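UPF0678 fatty acid-binding protein-like protein ERS007657_00996 (Mycobacterium tuberculosis, PDB 6R3W) binds heme b in an antiparallel beta-barrel and probably acts as a peroxynitrite isomerase, converting peroxynitrite to nitrate and so helping to detoxify reactive nitrogen species. Local coordinates at residues G25-I30 against R146-P151; R31-L36 against D154-V159. All coordinates share one frame; numbering follows the deposited sequence. Where two conformers were deposited one is given.

Contact 1. Residues G25-I30 against R146-P151. With HEM (protoporphyrin IX containing Fe), chain B.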
loop_
_atom_site.group_PDB
_atom_site.type_symbol
_atom_site.label_atom_id
_atom_site.label_comp_id
_atom_site.label_asym_id
_atom_site.label_seq_id
_atom_site.Cartn_x
_atom_site.Cartn_y
_atom_site.Cartn_z
ATOM N N GLY A 25 7.884 -11.524 2.984
ATOM C CA GLY A 25 8.149 -11.242 1.577
ATOM C C GLY A 25 9.261 -12.070 1.007
ATOM O O GLY A 25 9.952 -12.810 1.743
ATOM N N LYS A 26 9.427 -11.927 -0.283
ATOM C CA LYS A 26 10.319 -12.781 -1.066
ATOM C C LYS A 26 10.473 -12.168 -2.450
ATOM O O LYS A 26 9.680 -11.283 -2.832
ATOM C CB LYS A 26 9.760 -14.208 -1.125
ATOM C CG LYS A 26 8.397 -14.367 -1.795
ATOM C CD LYS A 26 8.039 -15.840 -2.056
ATOM C CE LYS A 26 6.672 -16.024 -2.671
ATOM N NZ LYS A 26 5.640 -16.201 -1.637
ATOM N N TYR A 27 11.461 -12.644 -3.172
ATOM C CA TYR A 27 11.602 -12.381 -4.615
ATOM C C TYR A 27 12.684 -13.299 -5.136
ATOM O O TYR A 27 13.570 -13.693 -4.384
ATOM C CB TYR A 27 11.953 -10.916 -4.911
ATOM C CG TYR A 27 11.319 -10.382 -6.172
ATOM C CD1 TYR A 27 9.939 -10.382 -6.336
ATOM C CD2 TYR A 27 12.088 -9.904 -7.216
ATOM C CE1 TYR A 27 9.345 -9.946 -7.511
ATOM C CE2 TYR A 27 11.509 -9.475 -8.407
ATOM C CZ TYR A 27 10.128 -9.499 -8.563
ATOM O OH TYR A 27 9.553 -9.111 -9.749
ATOM N N PRO A 28 12.698 -13.642 -6.434
ATOM C CA PRO A 28 13.628 -14.672 -6.876
ATOM C C PRO A 28 15.097 -14.276 -6.684
ATOM O O PRO A 28 15.962 -15.144 -6.657
ATOM C CB PRO A 28 13.270 -14.841 -8.343
ATOM C CG PRO A 28 11.802 -14.593 -8.369
ATOM C CD PRO A 28 11.604 -13.455 -7.396
ATOM N N THR A 29 15.355 -12.981 -6.621
ATOM C CA THR A 29 16.725 -12.429 -6.629
ATOM C C THR A 29 17.253 -12.230 -5.204
ATOM O O THR A 29 18.408 -11.788 -5.063
ATOM C CB THR A 29 16.735 -11.099 -7.382
ATOM O OG1 THR A 29 15.701 -10.305 -6.793
ATOM C CG2 THR A 29 16.510 -11.264 -8.864
ATOM N N ILE A 30 16.433 -12.524 -4.191
ATOM C CA ILE A 30 16.763 -12.202 -2.775
ATOM C C ILE A 30 16.431 -13.396 -1.896
ATOM O O ILE A 30 15.760 -14.325 -2.358
ATOM C CB ILE A 30 16.024 -10.946 -2.287
ATOM C CG1 ILE A 30 14.514 -11.203 -2.162
ATOM C CG2 ILE A 30 16.334 -9.752 -3.188
ATOM C CD1 ILE A 30 13.709 -10.043 -1.636
ATOM N N ARG A 146 6.856 -6.643 -10.634
ATOM C CA ARG A 146 7.636 -6.981 -11.838
ATOM C C ARG A 146 8.890 -6.119 -11.799
ATOM O O ARG A 146 8.763 -4.888 -11.766
ATOM C CB ARG A 146 6.807 -6.699 -13.093
ATOM C CG ARG A 146 7.440 -7.154 -14.399
ATOM C CD ARG A 146 6.537 -6.856 -15.603
ATOM N NE ARG A 146 6.442 -5.426 -15.877
ATOM C CZ ARG A 146 5.365 -4.801 -16.390
ATOM N NH1 ARG A 146 4.208 -5.423 -16.527
ATOM N NH2 ARG A 146 5.446 -3.522 -16.724
ATOM N N ALA A 147 10.050 -6.736 -11.688
ATOM C CA ALA A 147 11.291 -6.000 -11.417
ATOM C C ALA A 147 12.491 -6.888 -11.721
ATOM O O ALA A 147 12.358 -8.106 -11.630
ATOM C CB ALA A 147 11.345 -5.536 -9.980
ATOM N N VAL A 148 13.615 -6.252 -12.016
ATOM C CA VAL A 148 14.969 -6.870 -12.054
ATOM C C VAL A 148 14.882 -8.221 -12.803
ATOM O O VAL A 148 15.465 -9.242 -12.347
ATOM C CB VAL A 148 15.596 -6.967 -10.644
ATOM C CG1 VAL A 148 15.885 -5.581 -10.079
ATOM C CG2 VAL A 148 14.759 -7.783 -9.664
ATOM N N GLY A 149 14.232 -8.215 -13.970
ATOM C CA GLY A 149 14.240 -9.344 -14.896
ATOM C C GLY A 149 13.214 -10.402 -14.576
ATOM O O GLY A 149 13.170 -11.406 -15.298
ATOM N N GLN A 150 12.411 -10.211 -13.535
ATOM C CA GLN A 150 11.460 -11.246 -13.078
ATOM C C GLN A 150 10.044 -10.854 -13.474
ATOM O O GLN A 150 9.681 -9.674 -13.430
ATOM C CB GLN A 150 11.547 -11.442 -11.569
ATOM C CG GLN A 150 12.972 -11.513 -11.044
ATOM C CD GLN A 150 13.756 -12.605 -11.710
ATOM O OE1 GLN A 150 13.328 -13.755 -11.744
ATOM N NE2 GLN A 150 14.880 -12.232 -12.290
ATOM N N PRO A 151 9.189 -11.836 -13.795
ATOM C CA PRO A 151 7.792 -11.551 -14.100
ATOM C C PRO A 151 7.032 -11.099 -12.841
ATOM O O PRO A 151 7.437 -11.416 -11.733
ATOM C CB PRO A 151 7.256 -12.869 -14.669
ATOM C CG PRO A 151 8.155 -13.922 -14.033
ATOM C CD PRO A 151 9.521 -13.264 -13.934
HETATM C CHA HEM B . 14.258 -6.409 -2.059
HETATM C CHB HEM B . 11.804 -5.715 2.011
HETATM C CHC HEM B . 8.497 -3.058 -0.385
HETATM C CHD HEM B . 11.257 -3.366 -4.376
HETATM C C1A HEM B . 13.864 -6.436 -0.746
HETATM C C2A HEM B . 14.621 -7.047 0.312
HETATM C C3A HEM B . 13.928 -6.839 1.451
HETATM C C4A HEM B . 12.749 -6.125 1.108
HETATM C CMA HEM B . 14.339 -7.242 2.839
HETATM C CAA HEM B . 15.941 -7.766 0.165
HETATM C CBA HEM B . 17.077 -6.950 0.773
HETATM C CGA HEM B . 17.224 -5.651 0.056
HETATM O O1A HEM B . 17.119 -4.583 0.695
HETATM O O2A HEM B . 17.497 -5.637 -1.161
HETATM C C1B HEM B . 10.652 -4.971 1.693
HETATM C C2B HEM B . 9.685 -4.559 2.660
HETATM C C3B HEM B . 8.714 -3.839 1.986
HETATM C C4B HEM B . 9.166 -3.773 0.588
HETATM C CMB HEM B . 9.723 -4.860 4.140
HETATM C CAB HEM B . 7.452 -3.240 2.475
HETATM C CBB HEM B . 6.774 -3.770 3.474
HETATM C C1C HEM B . 8.990 -2.873 -1.679
HETATM C C2C HEM B . 8.383 -2.079 -2.677
HETATM C C3C HEM B . 9.202 -2.112 -3.775
HETATM C C4C HEM B . 10.273 -3.028 -3.479
HETATM C CMC HEM B . 7.088 -1.353 -2.506
HETATM C CAC HEM B . 9.103 -1.349 -5.039
HETATM C CBC HEM B . 8.792 -0.047 -5.059
HETATM C C1D HEM B . 12.265 -4.275 -4.080
HETATM C C2D HEM B . 13.307 -4.654 -5.045
HETATM C C3D HEM B . 14.136 -5.481 -4.407
HETATM C C4D HEM B . 13.604 -5.645 -3.037
HETATM C CMD HEM B . 13.454 -4.138 -6.450
HETATM C CAD HEM B . 15.540 -5.782 -4.851
HETATM C CBD HEM B . 15.600 -7.055 -5.561
HETATM C CGD HEM B . 17.027 -7.302 -6.057
HETATM O O1D HEM B . 18.090 -6.685 -5.711
HETATM O O2D HEM B . 17.115 -8.138 -6.845
HETATM N NA HEM B . 12.724 -5.856 -0.212
HETATM N NB HEM B . 10.308 -4.478 0.486
HETATM N NC HEM B . 10.111 -3.473 -2.188
HETATM N ND HEM B . 12.487 -4.886 -2.872
HETATM FE FE HEM B . 11.400 -4.751 -1.247
HETATM O O HOH W 1 12.522 -3.004 -0.695
#

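Contact 2. Residues R31-L36 against D154-V159. With HEM (protoporphyrin IX containing Fe), chain B.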
loop_
_atom_site.group_PDB
_atom_site.type_symbol
_atom_site.label_atom_id
_atom_site.label_comp_id
_atom_site.label_asym_id
_atom_site.label_seq_id
_atom_site.Cartn_x
_atom_site.Cartn_y
_atom_site.Cartn_z
ATOM N N ARG A 31 16.793 -13.304 -0.629
ATOM C CA ARG A 31 16.363 -14.301 0.366
ATOM C C ARG A 31 15.049 -13.854 0.991
ATOM O O ARG A 31 14.804 -12.659 1.190
ATOM C CB ARG A 31 17.426 -14.507 1.438
ATOM C CG ARG A 31 18.736 -15.039 0.880
ATOM C CD ARG A 31 18.596 -16.481 0.421
ATOM N NE ARG A 31 18.330 -17.395 1.534
ATOM C CZ ARG A 31 19.248 -17.848 2.387
ATOM N NH1 ARG A 31 20.508 -17.458 2.275
ATOM N NH2 ARG A 31 18.892 -18.643 3.382
ATOM N N PRO A 32 14.187 -14.803 1.385
ATOM C CA PRO A 32 12.943 -14.438 2.042
ATOM C C PRO A 32 13.180 -13.670 3.345
ATOM O O PRO A 32 14.237 -13.825 3.976
ATOM C CB PRO A 32 12.249 -15.774 2.307
ATOM C CG PRO A 32 12.781 -16.671 1.203
ATOM C CD PRO A 32 14.212 -16.210 0.973
ATOM N N PHE A 33 12.156 -12.967 3.792
ATOM C CA PHE A 33 12.280 -12.110 4.985
ATOM C C PHE A 33 10.899 -11.942 5.620
ATOM O O PHE A 33 9.858 -12.255 4.992
ATOM C CB PHE A 33 12.888 -10.741 4.627
ATOM C CG PHE A 33 12.087 -9.976 3.596
ATOM C CD1 PHE A 33 10.993 -9.197 3.968
ATOM C CD2 PHE A 33 12.308 -10.179 2.234
ATOM C CE1 PHE A 33 10.189 -8.586 3.007
ATOM C CE2 PHE A 33 11.487 -9.576 1.282
ATOM C CZ PHE A 33 10.430 -8.788 1.671
ATOM N N GLU A 34 10.893 -11.430 6.840
ATOM C CA GLU A 34 9.640 -10.982 7.480
ATOM C C GLU A 34 9.840 -9.604 8.108
ATOM O O GLU A 34 10.988 -9.173 8.270
ATOM C CB GLU A 34 9.132 -12.042 8.464
ATOM C CG GLU A 34 10.136 -12.468 9.520
ATOM C CD GLU A 34 9.627 -13.601 10.389
ATOM O OE1 GLU A 34 8.411 -13.919 10.293
ATOM O OE2 GLU A 34 10.387 -14.067 11.237
ATOM N N TYR A 35 8.744 -8.978 8.487
ATOM C CA TYR A 35 8.774 -7.574 8.933
ATOM C C TYR A 35 7.586 -7.290 9.837
ATOM O O TYR A 35 6.519 -7.925 9.692
ATOM C CB TYR A 35 8.807 -6.621 7.729
ATOM C CG TYR A 35 7.648 -6.747 6.775
ATOM C CD1 TYR A 35 6.537 -5.935 6.888
ATOM C CD2 TYR A 35 7.717 -7.597 5.683
ATOM C CE1 TYR A 35 5.502 -5.997 5.964
ATOM C CE2 TYR A 35 6.679 -7.692 4.763
ATOM C CZ TYR A 35 5.576 -6.872 4.890
ATOM O OH TYR A 35 4.574 -6.928 3.946
ATOM N N LEU A 36 7.764 -6.270 10.679
ATOM C CA LEU A 36 6.685 -5.589 11.410
ATOM C C LEU A 36 6.327 -4.316 10.654
ATOM O O LEU A 36 7.218 -3.737 10.007
ATOM C CB LEU A 36 7.144 -5.271 12.834
ATOM C CG LEU A 36 7.597 -6.469 13.650
ATOM C CD1 LEU A 36 8.019 -6.036 15.049
ATOM C CD2 LEU A 36 6.512 -7.520 13.719
ATOM N N ASP A 154 4.416 -12.306 -6.380
ATOM C CA ASP A 154 4.400 -11.830 -4.978
ATOM C C ASP A 154 5.767 -11.255 -4.590
ATOM O O ASP A 154 6.802 -11.939 -4.781
ATOM C CB ASP A 154 4.043 -12.953 -4.022
ATOM C CG ASP A 154 2.562 -13.293 -3.991
ATOM O OD1 ASP A 154 1.790 -12.656 -4.751
ATOM O OD2 ASP A 154 2.193 -14.223 -3.247
ATOM N N HIS A 155 5.761 -10.112 -3.917
ATOM C CA HIS A 155 6.922 -9.631 -3.129
ATOM C C HIS A 155 6.563 -9.545 -1.654
ATOM O O HIS A 155 7.450 -9.764 -0.843
ATOM C CB HIS A 155 7.459 -8.275 -3.647
ATOM C CG HIS A 155 8.642 -7.710 -2.903
ATOM N ND1 HIS A 155 9.732 -8.470 -2.562
ATOM C CD2 HIS A 155 8.968 -6.422 -2.573
ATOM C CE1 HIS A 155 10.645 -7.694 -1.975
ATOM N NE2 HIS A 155 10.184 -6.443 -1.944
ATOM N N LEU A 156 5.326 -9.165 -1.322
ATOM C CA LEU A 156 4.930 -8.915 0.084
ATOM C C LEU A 156 3.537 -9.473 0.333
ATOM O O LEU A 156 2.670 -9.337 -0.546
ATOM C CB LEU A 156 4.898 -7.417 0.394
ATOM C CG LEU A 156 6.128 -6.601 0.031
ATOM C CD1 LEU A 156 5.768 -5.121 0.079
ATOM C CD2 LEU A 156 7.305 -6.902 0.955
ATOM N N ALA A 157 3.262 -9.739 1.597
ATOM C CA ALA A 157 1.872 -9.740 2.103
ATOM C C ALA A 157 1.905 -9.561 3.615
ATOM O O ALA A 157 2.854 -10.030 4.257
ATOM C CB ALA A 157 1.166 -11.002 1.701
ATOM N N ALA A 158 0.891 -8.913 4.167
ATOM C CA ALA A 158 0.873 -8.648 5.626
ATOM C C ALA A 158 -0.545 -8.601 6.141
ATOM O O ALA A 158 -1.493 -8.439 5.350
ATOM C CB ALA A 158 1.584 -7.354 5.940
ATOM N N VAL A 159 -0.661 -8.726 7.445
ATOM C CA VAL A 159 -1.927 -8.553 8.175
ATOM C C VAL A 159 -1.694 -7.560 9.301
ATOM O O VAL A 159 -0.799 -7.782 10.140
ATOM C CB VAL A 159 -2.468 -9.890 8.712
ATOM C CG1 VAL A 159 -3.837 -9.692 9.373
ATOM C CG2 VAL A 159 -2.533 -10.949 7.632
HETATM C CHA HEM B . 14.258 -6.409 -2.059
HETATM C CHB HEM B . 11.804 -5.715 2.011
HETATM C CHC HEM B . 8.497 -3.058 -0.385
HETATM C CHD HEM B . 11.257 -3.366 -4.376
HETATM C C1A HEM B . 13.864 -6.436 -0.746
HETATM C C2A HEM B . 14.621 -7.047 0.312
HETATM C C3A HEM B . 13.928 -6.839 1.451
HETATM C C4A HEM B . 12.749 -6.125 1.108
HETATM C CMA HEM B . 14.339 -7.242 2.839
HETATM C CAA HEM B . 15.941 -7.766 0.165
HETATM C CBA HEM B . 17.077 -6.950 0.773
HETATM C CGA HEM B . 17.224 -5.651 0.056
HETATM O O1A HEM B . 17.119 -4.583 0.695
HETATM O O2A HEM B . 17.497 -5.637 -1.161
HETATM C C1B HEM B . 10.652 -4.971 1.693
HETATM C C2B HEM B . 9.685 -4.559 2.660
HETATM C C3B HEM B . 8.714 -3.839 1.986
HETATM C C4B HEM B . 9.166 -3.773 0.588
HETATM C CMB HEM B . 9.723 -4.860 4.140
HETATM C CAB HEM B . 7.452 -3.240 2.475
HETATM C CBB HEM B . 6.774 -3.770 3.474
HETATM C C1C HEM B . 8.990 -2.873 -1.679
HETATM C C2C HEM B . 8.383 -2.079 -2.677
HETATM C C3C HEM B . 9.202 -2.112 -3.775
HETATM C C4C HEM B . 10.273 -3.028 -3.479
HETATM C CMC HEM B . 7.088 -1.353 -2.506
HETATM C CAC HEM B . 9.103 -1.349 -5.039
HETATM C CBC HEM B . 8.792 -0.047 -5.059
HETATM C C1D HEM B . 12.265 -4.275 -4.080
HETATM C C2D HEM B . 13.307 -4.654 -5.045
HETATM C C3D HEM B . 14.136 -5.481 -4.407
HETATM C C4D HEM B . 13.604 -5.645 -3.037
HETATM C CMD HEM B . 13.454 -4.138 -6.450
HETATM C CAD HEM B . 15.540 -5.782 -4.851
HETATM C CBD HEM B . 15.600 -7.055 -5.561
HETATM C CGD HEM B . 17.027 -7.302 -6.057
HETATM O O1D HEM B . 18.090 -6.685 -5.711
HETATM O O2D HEM B . 17.115 -8.138 -6.845
HETATM N NA HEM B . 12.724 -5.856 -0.212
HETATM N NB HEM B . 10.308 -4.478 0.486
HETATM N NC HEM B . 10.111 -3.473 -2.188
HETATM N ND HEM B . 12.487 -4.886 -2.872
HETATM FE FE HEM B . 11.400 -4.751 -1.247
HETATM O O HOH W 1 12.522 -3.004 -0.695
#

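Contact 1. Residues G25-I30 against R146-P151
T29 and V148 meet beside a heme propionate: T29 OG1 donates a short hydrogen bond of 2.6 Å to heme O2D, and V148 CG2 lies 3.9 Å from the same OG1. This is the rim of the nitrobindin beta-barrel, where two loops at strand ends border the heme cleft. Residues 27-30 form a type I turn, which the backbone angles of P28 suit well. The chain reverses tightly at 147-150 through a type I' turn, and glycine fits the positive phi of G149. With chi1 of T29 at 52°, OG1 sits between the backbone N and the carbonyl carbon, facing the carboxylate, while T29 CG2 turns to the Q150 amide, with Q150 NE2 3.9 Å away. K123 NZ also hydrogen-bonds the heme.

Y27 is the long, flat spacer between the loops. V148 CG2 packs at its edge, 3.9 Å from Y27 CE2, and Q150 CG approaches Y27 CE2 obliquely at 3.6 Å. The Y27 hydroxyl reaches strand 138-147, where it hydrogen-bonds M145 O, and Q150 CB lies against Y27 OH at 3.6 Å; the tyrosine thus buries its ring yet satisfies its polar tip. Q150 bends at chi2 (-57°), which folds CD back beside the turn. The amide then closes on its own hairpin: Q150 NE2 donates almost straight (168°) to V148 O at 3.0 Å and nearly in the amide plane, which fixes the rotation of the group and brings Q150 OE1 to 3.6 Å from P28 CB.

Contact 2. Residues R31-L36 against D154-V159
The branched end of L156 fills the hollow between F33, Y35 and the heme. L156 CD2 meets the edge of the F33 ring, 3.7 Å from F33 CZ, and also lies 3.9 Å from Y35 CE2, the leucine and tyrosine side chains crossing at about a right angle. Both methyls rest on the porphyrin, L156 CD1 3.5 Å from heme CHC and L156 CD2 3.5 Å from heme C3B. The forked end of leucine suits a place with heme on one flank and rings on another. F33 CG sits between the backbone N and the carbonyl carbon (chi1 59°), starting a ring that lays one face against the macrocycle, F33 CZ 3.4 Å from heme CHB; the same CZ touches H155 CE1. The face of Y35 receives a vinyl group, heme CBB. Beyond the ring, the small methyl of A158 leaves room for the tyrosine hydroxyl, A158 CB lying 3.6 Å from Y35 OH, which hydrogen-bonds to Y141.

H155 NE2 coordinates the heme iron at 2.2 Å, and a water is also bound to the metal. K26 O accepts a bond from H155 ND1 that steadies the ring. A classic beta bulge opposite L143 turns both H155 and L156 into the heme pocket of the barrel.

The axes of the short segments 33-36 and 154-159 come within 8.9 Å at their closest, their N-to-C directions 40° apart. Strand 17-25 pairs with 33-42, whose other neighbour is 48-57, and 138-147 is antiparallel to 153-162.

How the contacts relate
Contact 1 belongs to the partly exposed rim of the barrel, contact 2 to its buried wall, and both border one heme. The chemistry changes accordingly: at 25-30/146-151 T29 bonds the heme propionate and the Q150 amide closes its own turn, while packing across the loops is mainly Y27, P28 and T29 on V148 and Q150; 31-36/154-159 relies on aromatic and aliphatic surfaces around the porphyrin, plus one metal bond. The chain leads straight from residue 30 into 31, and strand 150-151 is followed by strand 153-162, so each side of contact 1 continues into a side of contact 2. They also touch directly: G25 N lies 2.9 Å from F33 O.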